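Local coordinates for WGR domain-containing protein (Bacteroides fragilis, PDB 2RA8), which is of unknown function but joins an N-terminal WGR domain, a fold often linked to nucleic-acid binding, to a leucine-rich-repeat domain, at residues A[83-86]-A[87-91]. Numbering follows the deposited sequence.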
# COMPACT_ATOMS: atom_id res chain seq x y z
N TYR A 83 -12.62 12.00 -9.15
CA TYR A 83 -13.84 11.57 -9.81
C TYR A 83 -13.55 10.30 -10.54
O TYR A 83 -12.66 10.25 -11.40
CB TYR A 83 -14.35 12.62 -10.80
CG TYR A 83 -14.75 13.91 -10.14
CD1 TYR A 83 -13.82 14.92 -9.94
CD2 TYR A 83 -16.06 14.12 -9.73
CE1 TYR A 83 -14.19 16.12 -9.34
CE2 TYR A 83 -16.44 15.31 -9.13
CZ TYR A 83 -15.50 16.31 -8.94
OH TYR A 83 -15.87 17.49 -8.37
N ALA A 84 -14.28 9.25 -10.19
CA ALA A 84 -14.08 7.96 -10.80
C ALA A 84 -15.37 7.21 -10.98
O ALA A 84 -16.28 7.35 -10.17
CB ALA A 84 -13.12 7.14 -9.95
N LEU A 85 -15.44 6.42 -12.04
CA LEU A 85 -16.63 5.62 -12.33
C LEU A 85 -16.40 4.23 -11.83
O LEU A 85 -15.38 3.62 -12.13
CB LEU A 85 -16.91 5.54 -13.83
CG LEU A 85 -17.82 6.56 -14.53
CD1 LEU A 85 -17.92 6.21 -16.01
CD2 LEU A 85 -19.21 6.54 -13.90
N SER A 86 -17.35 3.71 -11.06
CA SER A 86 -17.25 2.34 -10.58
C SER A 86 -17.84 1.46 -11.67
O SER A 86 -18.42 1.96 -12.64
CB SER A 86 -18.05 2.15 -9.29
OG SER A 86 -19.43 2.38 -9.49
N TYR A 87 -17.69 0.15 -11.52
CA TYR A 87 -18.22 -0.80 -12.49
C TYR A 87 -19.72 -0.73 -12.46
O TYR A 87 -20.39 -0.82 -13.50
CB TYR A 87 -17.78 -2.23 -12.12
CG TYR A 87 -18.13 -3.27 -13.17
CD1 TYR A 87 -17.22 -3.61 -14.16
CD2 TYR A 87 -19.37 -3.91 -13.17
CE1 TYR A 87 -17.53 -4.57 -15.14
CE2 TYR A 87 -19.70 -4.85 -14.13
CZ TYR A 87 -18.78 -5.17 -15.11
OH TYR A 87 -19.09 -6.11 -16.06
N ASP A 88 -20.27 -0.56 -11.25
CA ASP A 88 -21.71 -0.48 -11.07
C ASP A 88 -22.31 0.70 -11.77
O ASP A 88 -23.34 0.59 -12.43
CB ASP A 88 -22.05 -0.40 -9.57
CG ASP A 88 -21.51 -1.58 -8.78
OD1 ASP A 88 -21.70 -2.74 -9.22
OD2 ASP A 88 -20.90 -1.36 -7.72
N GLU A 89 -21.66 1.86 -11.64
CA GLU A 89 -22.15 3.07 -12.29
C GLU A 89 -22.15 2.90 -13.79
O GLU A 89 -23.05 3.38 -14.48
CB GLU A 89 -21.29 4.26 -11.89
CG GLU A 89 -21.43 4.66 -10.43
CD GLU A 89 -20.49 5.79 -10.04
OE1 GLU A 89 -19.26 5.61 -10.16
OE2 GLU A 89 -20.98 6.86 -9.61
N ALA A 90 -21.14 2.21 -14.31
CA ALA A 90 -21.03 1.97 -15.74
C ALA A 90 -22.20 1.12 -16.19
O ALA A 90 -22.83 1.40 -17.21
CB ALA A 90 -19.71 1.27 -16.07
N GLU A 91 -22.49 0.07 -15.43
CA GLU A 91 -23.62 -0.81 -15.75
C GLU A 91 -24.91 -0.04 -15.73
O GLU A 91 -25.82 -0.32 -16.52
CB GLU A 91 -23.70 -1.95 -14.72
CG GLU A 91 -22.66 -3.02 -14.93
CD GLU A 91 -22.79 -3.68 -16.29
OE1 GLU A 91 -23.90 -4.13 -16.62
OE2 GLU A 91 -21.78 -3.73 -17.02
O HOH W 1 -17.33 6.02 -8.22
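A capping box formed by Ser86 and Glu89 starts helix 87-91, just after strand 80-83, the first strand, outermost within this chain, of the parallel leucine-rich-repeat sheet. Ser86 is the N-cap: with OG set between its backbone N and carbonyl carbon (chi1 63°), the hydroxyl accepts from Glu89 N at 3.1 Å. Glu89 supplies the reciprocal bond. Its CG lies beside its own backbone N and the chain runs extended beyond (chi2 176°), carrying OE1 back past the hydroxyl to Ser86 N, 2.8 Å away and nearly straight at 164°. OE1 uses its anti lone pair here and also takes a weak bond from Ser86 OG. A water donates to both Glu89 OE1 and Ala84 O, bridging two acceptors that stand 3.5 Å apart. The first helical turn closes with Ala90 N on Ser86 O at 3.2 Å. Beside the polar bonds, Leu85 CD2 packs against Glu89 CB at 3.7 Å. Lys99 NZ forms a salt bridge with Glu89 OE2 and a hydrogen bond to Ala84 O. The reciprocal bonds satisfy the amides of Ser86 and Glu89, while the carboxylate's negative charge, offset in part by Lys99, would probably suit the positive end of the helix dipole.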